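Local coordinates for bacterial bifunctional deaminase-reductase C-terminal domain-containing protein (Corynebacterium diphtheriae, PDB 2P4G) that probably acts as an NADP-dependent reductase of riboflavin biosynthesis, reducing 5-amino-6-(5-phosphoribosylamino)uracil, at residues E19-P27 with G252-V260; I41-G52 with T215-S226. All coordinates share one frame; numbering follows the deposited sequence.

Contact 1: residues E19-P27 with G252-V260; sequences EQIVYGALP and GLIFSRYKV
Two torsions carry Arg257 from its strand to the C-terminal end of helix 18-23: CG lies anti to the backbone N (chi1 -168°), sending the chain off toward residues 19-27, and a bend at chi3 (74°) turns the guanidinium to meet the carbonyls at and just beyond that end. There the group grips Gly24 O end-on with both terminal nitrogens, Arg257 NH1 at 2.8 Å and Arg257 NH2 at 2.9 Å from that oxygen. This oxygen lies close to the guanidinium plane, and both donors lie in its carbonyl plane, an arrangement that restricts rotation of the charged group. Arg257 NH1 also donates to Ile21 O at 2.9 Å, but this bond is tilted from the guanidinium plane and meets the carbonyl from above its own plane. A weak bond runs from NH2 to Ala25 O, and a water bridges the same pair, bonded to Ala25 O and weakly to NH2. Leu26 covers one face of the guanidinium near its rim, with CD2 3.7 Å from Arg257 NH2. Further along, Ile21 CD1 rests 4.3 Å from Phe255 CB, the apolar part of the contact. Glu244 on strand 237-248 takes NE in a salt bridge, so the cation is held from both sides. A strand arginine thus pins the helix's C-terminal end to strands 254-260 and 237-248 of the mixed sheet in the RibD C-terminal fold.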
loop_
_atom_site.group_PDB
_atom_site.type_symbol
_atom_site.label_atom_id
_atom_site.label_comp_id
_atom_site.label_asym_id
_atom_site.label_seq_id
_atom_site.Cartn_x
_atom_site.Cartn_y
_atom_site.Cartn_z
ATOM N N GLU A 19 -12.908 -17.054 -9.611
ATOM C CA GLU A 19 -12.538 -17.737 -10.840
ATOM C C GLU A 19 -12.243 -16.725 -11.957
ATOM O O GLU A 19 -11.361 -16.938 -12.787
ATOM C CB GLU A 19 -13.648 -18.708 -11.263
ATOM C CG GLU A 19 -13.208 -19.708 -12.296
ATOM C CD GLU A 19 -14.306 -20.683 -12.670
ATOM O OE1 GLU A 19 -15.342 -20.255 -13.236
ATOM O OE2 GLU A 19 -14.118 -21.892 -12.410
ATOM N N GLN A 20 -12.968 -15.615 -11.967
ATOM C CA GLN A 20 -12.689 -14.564 -12.930
ATOM C C GLN A 20 -11.334 -13.951 -12.664
ATOM O O GLN A 20 -10.504 -13.853 -13.554
ATOM C CB GLN A 20 -13.779 -13.497 -12.896
ATOM C CG GLN A 20 -15.130 -14.016 -13.395
ATOM C CD GLN A 20 -16.222 -12.978 -13.273
ATOM O OE1 GLN A 20 -15.942 -11.770 -13.214
ATOM N NE2 GLN A 20 -17.475 -13.431 -13.242
ATOM N N ILE A 21 -11.115 -13.561 -11.421
ATOM C CA ILE A 21 -9.885 -12.915 -11.015
ATOM C C ILE A 21 -8.685 -13.724 -11.449
ATOM O O ILE A 21 -7.731 -13.165 -11.961
ATOM C CB ILE A 21 -9.849 -12.730 -9.490
ATOM C CG1 ILE A 21 -10.945 -11.755 -9.063
ATOM C CG2 ILE A 21 -8.511 -12.199 -9.051
ATOM C CD1 ILE A 21 -11.266 -11.762 -7.588
ATOM N N VAL A 22 -8.744 -15.042 -11.243
ATOM C CA VAL A 22 -7.638 -15.939 -11.555
ATOM C C VAL A 22 -7.552 -16.290 -13.046
ATOM O O VAL A 22 -6.463 -16.346 -13.604
ATOM C CB VAL A 22 -7.691 -17.247 -10.706
ATOM C CG1 VAL A 22 -6.649 -18.249 -11.185
ATOM C CG2 VAL A 22 -7.479 -16.951 -9.224
ATOM N N TYR A 23 -8.688 -16.513 -13.702
ATOM C CA TYR A 23 -8.666 -17.101 -15.027
ATOM C C TYR A 23 -9.095 -16.174 -16.169
ATOM O O TYR A 23 -8.806 -16.463 -17.344
ATOM C CB TYR A 23 -9.555 -18.356 -15.041
ATOM C CG TYR A 23 -9.027 -19.480 -14.186
ATOM C CD1 TYR A 23 -8.004 -20.300 -14.646
ATOM C CD2 TYR A 23 -9.559 -19.736 -12.915
ATOM C CE1 TYR A 23 -7.520 -21.347 -13.866
ATOM C CE2 TYR A 23 -9.082 -20.777 -12.133
ATOM C CZ TYR A 23 -8.060 -21.581 -12.611
ATOM O OH TYR A 23 -7.576 -22.623 -11.846
ATOM N N GLY A 24 -9.785 -15.084 -15.843
ATOM C CA GLY A 24 -10.490 -14.306 -16.858
ATOM C C GLY A 24 -9.715 -13.117 -17.403
ATOM O O GLY A 24 -8.776 -12.654 -16.767
ATOM N N ALA A 25 -10.152 -12.631 -18.566
ATOM C CA ALA A 25 -9.485 -11.556 -19.318
ATOM C C ALA A 25 -8.000 -11.828 -19.541
ATOM O O ALA A 25 -7.156 -10.944 -19.335
ATOM C CB ALA A 25 -9.699 -10.180 -18.638
ATOM N N LEU A 26 -7.696 -13.051 -19.969
ATOM C CA LEU A 26 -6.338 -13.445 -20.325
ATOM C C LEU A 26 -6.255 -13.993 -21.771
ATOM O O LEU A 26 -7.264 -14.430 -22.336
ATOM C CB LEU A 26 -5.817 -14.485 -19.326
ATOM C CG LEU A 26 -5.648 -14.003 -17.884
ATOM C CD1 LEU A 26 -5.548 -15.162 -16.936
ATOM C CD2 LEU A 26 -4.431 -13.112 -17.764
ATOM N N PRO A 27 -5.055 -13.948 -22.383
ATOM C CA PRO A 27 -4.809 -14.635 -23.661
ATOM C C PRO A 27 -4.625 -16.150 -23.512
ATOM O O PRO A 27 -4.789 -16.678 -22.409
ATOM C CB PRO A 27 -3.505 -13.993 -24.167
ATOM C CG PRO A 27 -3.175 -12.888 -23.198
ATOM C CD PRO A 27 -3.867 -13.205 -21.930
ATOM N N GLY A 252 -14.854 -4.975 2.331
ATOM C CA GLY A 252 -14.114 -3.811 1.871
ATOM C C GLY A 252 -12.672 -4.092 1.512
ATOM O O GLY A 252 -11.874 -3.160 1.374
ATOM N N LEU A 253 -12.329 -5.366 1.338
ATOM C CA LEU A 253 -11.012 -5.717 0.849
ATOM C C LEU A 253 -10.998 -5.518 -0.653
ATOM O O LEU A 253 -11.977 -5.838 -1.327
ATOM C CB LEU A 253 -10.649 -7.168 1.180
ATOM C CG LEU A 253 -10.172 -7.497 2.617
ATOM C CD1 LEU A 253 -11.316 -7.376 3.601
ATOM C CD2 LEU A 253 -9.529 -8.903 2.653
ATOM N N ILE A 254 -9.904 -4.964 -1.174
ATOM C CA ILE A 254 -9.784 -4.715 -2.622
ATOM C C ILE A 254 -8.955 -5.862 -3.148
ATOM O O ILE A 254 -7.968 -6.269 -2.524
ATOM C CB ILE A 254 -9.099 -3.376 -2.983
ATOM C CG1 ILE A 254 -9.823 -2.193 -2.348
ATOM C CG2 ILE A 254 -9.032 -3.162 -4.518
ATOM C CD1 ILE A 254 -9.018 -0.873 -2.480
ATOM N N PHE A 255 -9.398 -6.411 -4.273
ATOM C CA PHE A 255 -8.657 -7.429 -4.948
ATOM C C PHE A 255 -8.263 -6.846 -6.280
ATOM O O PHE A 255 -9.106 -6.305 -6.995
ATOM C CB PHE A 255 -9.498 -8.682 -5.141
ATOM C CG PHE A 255 -10.032 -9.235 -3.870
ATOM C CD1 PHE A 255 -9.211 -9.962 -3.021
ATOM C CD2 PHE A 255 -11.337 -9.021 -3.503
ATOM C CE1 PHE A 255 -9.688 -10.461 -1.859
ATOM C CE2 PHE A 255 -11.819 -9.536 -2.329
ATOM C CZ PHE A 255 -10.999 -10.258 -1.503
ATOM N N SER A 256 -6.981 -6.985 -6.606
ATOM C CA SER A 256 -6.401 -6.399 -7.801
ATOM C C SER A 256 -5.495 -7.438 -8.451
ATOM O O SER A 256 -4.806 -8.168 -7.766
ATOM C CB SER A 256 -5.587 -5.152 -7.444
ATOM O OG SER A 256 -4.451 -5.504 -6.677
ATOM N N ARG A 257 -5.544 -7.515 -9.773
ATOM C CA ARG A 257 -4.634 -8.310 -10.535
ATOM C C ARG A 257 -3.895 -7.366 -11.458
ATOM O O ARG A 257 -4.536 -6.619 -12.244
ATOM C CB ARG A 257 -5.381 -9.330 -11.377
ATOM C CG ARG A 257 -4.447 -10.369 -11.978
ATOM C CD ARG A 257 -5.193 -11.378 -12.807
ATOM N NE ARG A 257 -5.610 -10.797 -14.060
ATOM C CZ ARG A 257 -6.425 -11.391 -14.923
ATOM N NH1 ARG A 257 -6.925 -12.584 -14.668
ATOM N NH2 ARG A 257 -6.727 -10.773 -16.053
ATOM N N TYR A 258 -2.564 -7.411 -11.370
ATOM C CA TYR A 258 -1.666 -6.634 -12.227
ATOM C C TYR A 258 -0.755 -7.518 -13.051
ATOM O O TYR A 258 -0.315 -8.573 -12.594
ATOM C CB TYR A 258 -0.728 -5.792 -11.385
ATOM C CG TYR A 258 -1.368 -4.740 -10.521
ATOM C CD1 TYR A 258 -1.607 -3.446 -11.019
ATOM C CD2 TYR A 258 -1.683 -5.007 -9.182
ATOM C CE1 TYR A 258 -2.160 -2.443 -10.209
ATOM C CE2 TYR A 258 -2.250 -4.013 -8.361
ATOM C CZ TYR A 258 -2.469 -2.737 -8.880
ATOM O OH TYR A 258 -3.016 -1.777 -8.077
ATOM N N LYS A 259 -0.408 -7.025 -14.231
ATOM C CA LYS A 259 0.627 -7.621 -15.056
ATOM C C LYS A 259 1.930 -6.906 -14.747
ATOM O O LYS A 259 1.987 -5.679 -14.787
ATOM C CB LYS A 259 0.260 -7.472 -16.534
ATOM C CG LYS A 259 1.390 -7.716 -17.549
ATOM C CD LYS A 259 1.911 -9.150 -17.535
ATOM C CE LYS A 259 2.494 -9.549 -18.877
ATOM N NZ LYS A 259 1.507 -9.423 -20.000
ATOM N N VAL A 260 2.978 -7.670 -14.461
ATOM C CA VAL A 260 4.293 -7.097 -14.158
ATOM C C VAL A 260 5.077 -6.781 -15.425
ATOM O O VAL A 260 5.274 -7.638 -16.255
ATOM C CB VAL A 260 5.120 -8.034 -13.270
ATOM C CG1 VAL A 260 6.520 -7.492 -13.084
ATOM C CG2 VAL A 260 4.429 -8.226 -11.947
HETATM O O HOH W 1 -6.126 -8.825 -18.484
#

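Contact 2: residues I41-G52 with T215-S226; sequences ITSINGSATLSG and TIAPNIICPVES. With EDO (1,2-ethanediol), chain L.
Asn45 OD1 is gripped from opposite faces of its amide plane, by Ser43 OG at 2.7 Å and by Ile221 N at 3.0 Å. The other end of that amide completes a two-bond match to the backbone of Ile221: Asn45 ND2 donates to Ile221 O at 2.6 Å, nearly straight at 173°, though from above the carbonyl plane. Chi1 of 69° sets the Asn45 amide between its own backbone N and carbonyl carbon, facing strand 219-222. A second grip centres on Glu225. Glu225 OE1 receives Thr49 OG1 at 2.7 Å and Gly52 N at 2.9 Å from opposite faces of the carboxylate, while Ser51 N reaches the syn lone pair of Glu225 OE2 at 2.7 Å. Leu50 CB meets Ile221 CD1 at 3.7 Å; the Ile44 and Ile216 side chains cross at about a right angle, meeting through their CG2 methyls. Strand 219-222 pairs antiparallel with a strand of the second subunit, extending the sheet across the interface. Thr42 N to Thr215 O and Ala217 N to Thr42 O form the parallel ladder of strands 35-43 and 211-217, followed by a type I turn from Ser43 to Gly46 and an inverse gamma turn centred on Pro218, within the RibD C-terminal, dihydrofolate-reductase-like fold.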
loop_
_atom_site.group_PDB
_atom_site.type_symbol
_atom_site.label_atom_id
_atom_site.label_comp_id
_atom_site.label_asym_id
_atom_site.label_seq_id
_atom_site.Cartn_x
_atom_site.Cartn_y
_atom_site.Cartn_z
ATOM N N ILE A 41 -1.196 -10.011 0.400
ATOM C CA ILE A 41 -2.127 -9.150 1.113
ATOM C C ILE A 41 -1.344 -8.029 1.804
ATOM O O ILE A 41 -0.232 -8.228 2.278
ATOM C CB ILE A 41 -3.010 -9.982 2.131
ATOM C CG1 ILE A 41 -4.134 -9.119 2.722
ATOM C CG2 ILE A 41 -2.168 -10.597 3.207
ATOM C CD1 ILE A 41 -5.242 -9.940 3.375
ATOM N N THR A 42 -1.925 -6.841 1.860
ATOM C CA THR A 42 -1.257 -5.692 2.453
ATOM C C THR A 42 -2.286 -4.773 3.099
ATOM O O THR A 42 -3.433 -4.712 2.658
ATOM C CB THR A 42 -0.465 -4.892 1.360
ATOM O OG1 THR A 42 0.237 -3.804 1.968
ATOM C CG2 THR A 42 -1.401 -4.360 0.242
ATOM N N SER A 43 -1.875 -4.081 4.158
ATOM C CA SER A 43 -2.599 -2.911 4.624
ATOM C C SER A 43 -2.519 -1.849 3.536
ATOM O O SER A 43 -1.713 -1.959 2.594
ATOM C CB SER A 43 -1.999 -2.424 5.932
ATOM O OG SER A 43 -0.726 -1.847 5.754
ATOM N N ILE A 44 -3.355 -0.823 3.630
ATOM C CA ILE A 44 -3.332 0.240 2.633
ATOM C C ILE A 44 -1.994 1.005 2.603
ATOM O O ILE A 44 -1.606 1.587 1.578
ATOM C CB ILE A 44 -4.506 1.235 2.784
ATOM C CG1 ILE A 44 -4.434 2.007 4.109
ATOM C CG2 ILE A 44 -5.844 0.496 2.592
ATOM C CD1 ILE A 44 -4.934 3.444 4.027
ATOM N N ASN A 45 -1.285 0.980 3.723
ATOM C CA ASN A 45 0.013 1.599 3.812
ATOM C C ASN A 45 1.200 0.620 3.697
ATOM O O ASN A 45 2.306 0.951 4.074
ATOM C CB ASN A 45 0.075 2.486 5.073
ATOM C CG ASN A 45 0.073 1.696 6.354
ATOM O OD1 ASN A 45 -0.682 0.724 6.529
ATOM N ND2 ASN A 45 0.948 2.093 7.254
ATOM N N GLY A 46 0.970 -0.578 3.168
ATOM C CA GLY A 46 2.070 -1.448 2.765
ATOM C C GLY A 46 2.675 -2.401 3.769
ATOM O O GLY A 46 3.789 -2.892 3.553
ATOM N N SER A 47 1.963 -2.683 4.858
ATOM C CA SER A 47 2.365 -3.756 5.768
ATOM C C SER A 47 1.726 -5.084 5.346
ATOM O O SER A 47 0.529 -5.134 5.130
ATOM C CB SER A 47 2.000 -3.432 7.200
ATOM O OG SER A 47 2.469 -4.467 8.049
ATOM N N ALA A 48 2.539 -6.138 5.207
ATOM C CA ALA A 48 2.051 -7.483 4.888
ATOM C C ALA A 48 1.443 -8.188 6.112
ATOM O O ALA A 48 0.741 -9.205 5.967
ATOM C CB ALA A 48 3.201 -8.356 4.301
ATOM N N THR A 49 1.757 -7.690 7.313
ATOM C CA THR A 49 1.324 -8.338 8.539
ATOM C C THR A 49 0.640 -7.364 9.465
ATOM O O THR A 49 0.910 -6.172 9.446
ATOM C CB THR A 49 2.505 -9.008 9.329
ATOM O OG1 THR A 49 3.457 -8.018 9.734
ATOM C CG2 THR A 49 3.189 -10.125 8.517
ATOM N N LEU A 50 -0.255 -7.923 10.270
ATOM C CA LEU A 50 -0.871 -7.260 11.398
ATOM C C LEU A 50 -0.659 -8.217 12.564
ATOM O O LEU A 50 -0.977 -9.397 12.468
ATOM C CB LEU A 50 -2.357 -7.044 11.117
ATOM C CG LEU A 50 -3.262 -6.449 12.188
ATOM C CD1 LEU A 50 -2.700 -5.129 12.641
ATOM C CD2 LEU A 50 -4.694 -6.293 11.627
ATOM N N SER A 51 -0.080 -7.721 13.647
ATOM C CA SER A 51 0.306 -8.567 14.745
ATOM C C SER A 51 1.106 -9.774 14.242
ATOM O O SER A 51 0.874 -10.923 14.661
ATOM C CB SER A 51 -0.929 -9.026 15.514
ATOM O OG SER A 51 -1.543 -7.934 16.147
ATOM N N GLY A 52 2.016 -9.510 13.307
ATOM C CA GLY A 52 2.960 -10.517 12.872
ATOM C C GLY A 52 2.466 -11.540 11.886
ATOM O O GLY A 52 3.242 -12.397 11.462
ATOM N N THR A 215 -4.277 -8.153 -2.607
ATOM C CA THR A 215 -5.432 -7.796 -1.820
ATOM C C THR A 215 -5.028 -6.649 -0.908
ATOM O O THR A 215 -4.026 -6.746 -0.211
ATOM C CB THR A 215 -5.877 -8.972 -0.938
ATOM O OG1 THR A 215 -6.137 -10.100 -1.780
ATOM C CG2 THR A 215 -7.131 -8.606 -0.085
ATOM N N ILE A 216 -5.816 -5.574 -0.917
ATOM C CA ILE A 216 -5.572 -4.407 -0.067
ATOM C C ILE A 216 -6.664 -4.352 0.979
ATOM O O ILE A 216 -7.855 -4.171 0.665
ATOM C CB ILE A 216 -5.555 -3.118 -0.862
ATOM C CG1 ILE A 216 -4.530 -3.243 -2.001
ATOM C CG2 ILE A 216 -5.239 -1.933 0.078
ATOM C CD1 ILE A 216 -4.837 -2.437 -3.200
ATOM N N ALA A 217 -6.229 -4.531 2.222
ATOM C CA ALA A 217 -7.108 -4.739 3.344
ATOM C C ALA A 217 -7.443 -3.390 3.930
ATOM O O ALA A 217 -6.600 -2.484 3.961
ATOM C CB ALA A 217 -6.442 -5.634 4.386
ATOM N N PRO A 218 -8.702 -3.228 4.378
ATOM C CA PRO A 218 -9.153 -1.945 4.874
ATOM C C PRO A 218 -8.548 -1.624 6.248
ATOM O O PRO A 218 -9.270 -1.433 7.226
ATOM C CB PRO A 218 -10.665 -2.144 4.956
ATOM C CG PRO A 218 -10.814 -3.603 5.298
ATOM C CD PRO A 218 -9.763 -4.258 4.467
ATOM N N ASN A 219 -7.226 -1.584 6.338
ATOM C CA ASN A 219 -6.593 -1.144 7.574
ATOM C C ASN A 219 -5.287 -0.378 7.402
ATOM O O ASN A 219 -4.641 -0.429 6.360
ATOM C CB ASN A 219 -6.475 -2.284 8.599
ATOM C CG ASN A 219 -6.076 -3.586 7.989
ATOM O OD1 ASN A 219 -6.854 -4.556 7.971
ATOM N ND2 ASN A 219 -4.860 -3.626 7.470
ATOM N N ILE A 220 -4.970 0.404 8.426
ATOM C CA ILE A 220 -3.747 1.202 8.498
ATOM C C ILE A 220 -2.928 0.637 9.628
ATOM O O ILE A 220 -3.443 0.452 10.695
ATOM C CB ILE A 220 -4.044 2.655 8.858
ATOM C CG1 ILE A 220 -4.867 3.315 7.742
ATOM C CG2 ILE A 220 -2.752 3.384 9.188
ATOM C CD1 ILE A 220 -5.169 4.773 7.961
ATOM N N ILE A 221 -1.657 0.357 9.372
ATOM C CA ILE A 221 -0.733 -0.194 10.368
ATOM C C ILE A 221 0.530 0.670 10.385
ATOM O O ILE A 221 1.274 0.718 9.389
ATOM C CB ILE A 221 -0.372 -1.652 10.034
ATOM C CG1 ILE A 221 -1.663 -2.510 9.982
ATOM C CG2 ILE A 221 0.633 -2.189 11.057
ATOM C CD1 ILE A 221 -1.516 -3.891 9.338
ATOM N N CYS A 222 0.719 1.395 11.489
ATOM C CA CYS A 222 1.899 2.232 11.733
ATOM C C CYS A 222 2.539 1.857 13.053
ATOM O O CYS A 222 1.868 1.864 14.082
ATOM C CB CYS A 222 1.523 3.687 11.832
ATOM S SG CYS A 222 0.828 4.272 10.360
ATOM N N PRO A 223 3.847 1.565 13.045
ATOM C CA PRO A 223 4.711 1.550 11.883
ATOM C C PRO A 223 4.392 0.369 11.032
ATOM O O PRO A 223 3.766 -0.568 11.494
ATOM C CB PRO A 223 6.114 1.407 12.494
ATOM C CG PRO A 223 5.962 1.772 13.910
ATOM C CD PRO A 223 4.609 1.277 14.266
ATOM N N VAL A 224 4.817 0.407 9.785
ATOM C CA VAL A 224 4.686 -0.753 8.932
ATOM C C VAL A 224 5.453 -1.900 9.612
ATOM O O VAL A 224 6.659 -1.814 9.822
ATOM C CB VAL A 224 5.204 -0.461 7.506
ATOM C CG1 VAL A 224 5.436 -1.715 6.769
ATOM C CG2 VAL A 224 4.226 0.404 6.764
ATOM N N GLU A 225 4.737 -2.943 10.012
ATOM C CA GLU A 225 5.378 -4.067 10.664
ATOM C C GLU A 225 6.317 -4.768 9.701
ATOM O O GLU A 225 7.449 -5.082 10.014
ATOM C CB GLU A 225 4.355 -5.109 11.084
ATOM C CG GLU A 225 3.471 -4.738 12.204
ATOM C CD GLU A 225 2.510 -5.853 12.538
ATOM O OE1 GLU A 225 2.791 -7.025 12.135
ATOM O OE2 GLU A 225 1.476 -5.528 13.190
ATOM N N SER A 226 5.792 -5.063 8.533
ATOM C CA SER A 226 6.517 -5.825 7.587
ATOM C C SER A 226 6.294 -5.272 6.174
ATOM O O SER A 226 5.304 -5.582 5.501
ATOM C CB SER A 226 6.101 -7.280 7.722
ATOM O OG SER A 226 6.981 -8.075 6.961
HETATM C C1 EDO L . 1.425 -11.046 2.465
HETATM O O1 EDO L . 0.733 -11.833 1.480
HETATM C C2 EDO L . 2.385 -11.943 3.248
HETATM O O2 EDO L . 3.529 -12.239 2.441
#

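Both contacts draw on one sheet, in which strand 211-217 of contact 2 lies between strand 35-43 and strand 254-260 of contact 1; a probable backbone bond from Ile216 N to Ile254 O joins the two directly. Contact 1 is partly buried and small, depending on a single charged side chain that reaches backbone carbonyls of a helix end. Contact 2 is larger and mostly buried, combining strand pairing with amide, hydroxyl and carboxylate groups that tie residues 43-52 to strand 219-222 and to the loop after it. The centres of contact 1 and contact 2 are about 21 Å apart. Each also touches the second subunit: Ile254, Ser256 and Tyr258 pack on it in contact 1, whereas contact 2 adds backbone pairing to side-chain packing.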